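Local coordinates for bifunctional endo-1,4-beta-xylanase A (Neocallimastix patriciarum, PDB 2VG9), which probably hydrolyses internal beta-1,4-xylosidic linkages of xylan, as a family 11 glycoside hydrolase with a beta jelly-roll fold, at residues L59-Q64 with Y192-N197. Residues are numbered along the deposited sequence; the frame is centred on the assembly and turned at random.
Sequences LDFGSQ and YEVALN
Where strand 52-60 of this family 11 jelly roll runs out against strand 190-200, the last rungs of an antiparallel ladder give way to a loop held by an Asx turn and by apolar packing. Leu59 and Val194 form a hydrogen-bonded pair. Leu59 N donates to Val194 O at 2.8 Å from above the plane of that carbonyl. Val194 N returns to Leu59 O at 3.0 Å, this time lying in the carbonyl plane. Beyond the non-hydrogen-bonded pair Asp60 and Glu193, the chain leaves the strand, yet Phe61 N still donates to Tyr192 O at 2.9 Å; the bond is nearly straight at the hydrogen (167°), although the donor stands above the carbonyl plane.

Asp60 shapes the exit. With CG anti to its backbone N (chi1 167°), Asp60 OD1 receives Gly62 N at 3.1 Å from above the carboxylate plane, closing an Asx turn. Phe61 puts CG beside its own backbone N (chi1 -77°), which turns the ring toward Val194, the two side chains crossing obliquely, with Phe61 CE2 3.6 Å from Val194 CG2. That methyl also lies beside the backbone N of its residue, while Tyr70 meets the Phe61 ring edge-to-face and Thr216 touches it from strand 203-216. An alanine in place of Phe61 would remove the ring that meets Val194 CG2 and Tyr70, and would probably loosen the packing where the strand ends. Further along the loop, Ser63 OG sits in the plane of the Tyr192 ring, at its edge, 3.5 Å from Tyr192 CD1.

Asp60 OD1 also stands 2.9 Å from Tyr192 O, acceptor against acceptor. Such a pairing would probably be repulsive by itself; two successive amide N-H groups, of Phe61 and Gly62, are likely to offset it, each quenching one of the two crowded oxygens.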
loop_
_atom_site.group_PDB
_atom_site.type_symbol
_atom_site.label_atom_id
_atom_site.label_comp_id
_atom_site.label_asym_id
_atom_site.label_seq_id
_atom_site.Cartn_x
_atom_site.Cartn_y
_atom_site.Cartn_z
ATOM N N LEU A 59 -8.022 6.116 -3.080
ATOM C CA LEU A 59 -8.577 7.426 -3.333
ATOM C C LEU A 59 -7.404 8.294 -3.755
ATOM O O LEU A 59 -6.432 8.404 -2.998
ATOM C CB LEU A 59 -9.262 7.989 -2.058
ATOM C CG LEU A 59 -10.012 9.313 -2.257
ATOM C CD1 LEU A 59 -11.078 9.161 -3.350
ATOM C CD2 LEU A 59 -10.670 9.769 -0.940
ATOM N N ASP A 60 -7.474 8.867 -4.967
ATOM C CA ASP A 60 -6.422 9.814 -5.436
ATOM C C ASP A 60 -6.676 11.157 -4.811
ATOM O O ASP A 60 -7.835 11.603 -4.726
ATOM C CB ASP A 60 -6.379 9.951 -6.976
ATOM C CG ASP A 60 -5.501 11.186 -7.464
ATOM O OD1 ASP A 60 -4.231 11.187 -7.396
ATOM O OD2 ASP A 60 -6.107 12.166 -7.969
ATOM N N PHE A 61 -5.605 11.795 -4.341
ATOM C CA PHE A 61 -5.721 13.137 -3.745
ATOM C C PHE A 61 -5.186 14.261 -4.666
ATOM O O PHE A 61 -5.254 15.448 -4.325
ATOM C CB PHE A 61 -5.058 13.171 -2.371
ATOM C CG PHE A 61 -5.879 12.525 -1.268
ATOM C CD1 PHE A 61 -6.475 13.309 -0.270
ATOM C CD2 PHE A 61 -6.039 11.117 -1.205
ATOM C CE1 PHE A 61 -7.217 12.718 0.801
ATOM C CE2 PHE A 61 -6.799 10.517 -0.177
ATOM C CZ PHE A 61 -7.384 11.318 0.844
ATOM N N GLY A 62 -4.631 13.879 -5.813
ATOM C CA GLY A 62 -4.188 14.855 -6.813
ATOM C C GLY A 62 -2.851 15.537 -6.537
ATOM O O GLY A 62 -2.472 16.454 -7.282
ATOM N N SER A 63 -2.137 15.106 -5.484
ATOM C CA SER A 63 -0.854 15.716 -5.095
ATOM C C SER A 63 -0.976 17.250 -4.918
ATOM O O SER A 63 -0.155 18.034 -5.433
ATOM C CB SER A 63 0.229 15.388 -6.119
ATOM O OG SER A 63 0.436 13.986 -6.266
ATOM N N GLN A 64 -1.997 17.665 -4.176
ATOM C CA GLN A 64 -2.418 19.054 -4.163
ATOM C C GLN A 64 -1.836 19.752 -2.957
ATOM O O GLN A 64 -1.497 20.934 -3.003
ATOM C CB GLN A 64 -3.966 19.148 -4.146
ATOM C CG GLN A 64 -4.586 18.855 -5.502
ATOM C CD GLN A 64 -6.124 18.802 -5.507
ATOM O OE1 GLN A 64 -6.739 18.629 -6.574
ATOM N NE2 GLN A 64 -6.754 18.973 -4.327
ATOM N N TYR A 192 -0.366 11.980 -2.775
ATOM C CA TYR A 192 -0.717 11.410 -4.053
ATOM C C TYR A 192 -2.010 10.580 -4.000
ATOM O O TYR A 192 -2.897 10.781 -4.811
ATOM C CB TYR A 192 0.468 10.567 -4.551
ATOM C CG TYR A 192 0.262 9.837 -5.864
ATOM C CD1 TYR A 192 0.161 10.552 -7.060
ATOM C CD2 TYR A 192 0.202 8.439 -5.922
ATOM C CE1 TYR A 192 -0.012 9.916 -8.285
ATOM C CE2 TYR A 192 0.031 7.770 -7.168
ATOM C CZ TYR A 192 -0.071 8.532 -8.344
ATOM O OH TYR A 192 -0.248 7.961 -9.598
ATOM N N GLU A 193 -2.086 9.619 -3.074
ATOM C CA GLU A 193 -3.236 8.702 -2.938
ATOM C C GLU A 193 -3.175 8.002 -1.586
ATOM O O GLU A 193 -2.143 8.034 -0.898
ATOM C CB GLU A 193 -3.173 7.601 -3.995
ATOM C CG GLU A 193 -2.033 6.598 -3.676
ATOM C CD GLU A 193 -1.807 5.567 -4.763
ATOM O OE1 GLU A 193 -2.786 5.139 -5.407
ATOM O OE2 GLU A 193 -0.641 5.193 -4.977
ATOM N N VAL A 194 -4.290 7.367 -1.220
ATOM C CA VAL A 194 -4.380 6.521 -0.041
ATOM C C VAL A 194 -5.114 5.286 -0.529
ATOM O O VAL A 194 -6.289 5.345 -0.956
ATOM C CB VAL A 194 -5.140 7.182 1.151
ATOM C CG1 VAL A 194 -5.288 6.200 2.331
ATOM C CG2 VAL A 194 -4.422 8.475 1.644
ATOM N N ALA A 195 -4.407 4.161 -0.487
ATOM C CA ALA A 195 -4.919 2.949 -1.074
ATOM C C ALA A 195 -4.780 1.803 -0.119
ATOM O O ALA A 195 -3.944 1.848 0.772
ATOM C CB ALA A 195 -4.163 2.634 -2.410
ATOM N N LEU A 196 -5.610 0.778 -0.302
ATOM C CA LEU A 196 -5.376 -0.522 0.317
ATOM C C LEU A 196 -4.767 -1.488 -0.712
ATOM O O LEU A 196 -5.276 -1.630 -1.815
ATOM C CB LEU A 196 -6.649 -1.082 0.918
ATOM C CG LEU A 196 -6.357 -2.296 1.789
ATOM C CD1 LEU A 196 -5.769 -1.827 3.145
ATOM C CD2 LEU A 196 -7.662 -3.132 1.917
ATOM N N ASN A 197 -3.688 -2.156 -0.317
ATOM C CA ASN A 197 -2.785 -2.831 -1.244
ATOM C C ASN A 197 -2.478 -4.260 -0.778
ATOM O O ASN A 197 -2.146 -4.463 0.371
ATOM C CB ASN A 197 -1.485 -1.987 -1.313
ATOM C CG ASN A 197 -0.356 -2.661 -2.108
ATOM O OD1 ASN A 197 -0.496 -2.941 -3.275
ATOM N ND2 ASN A 197 0.794 -2.859 -1.465
#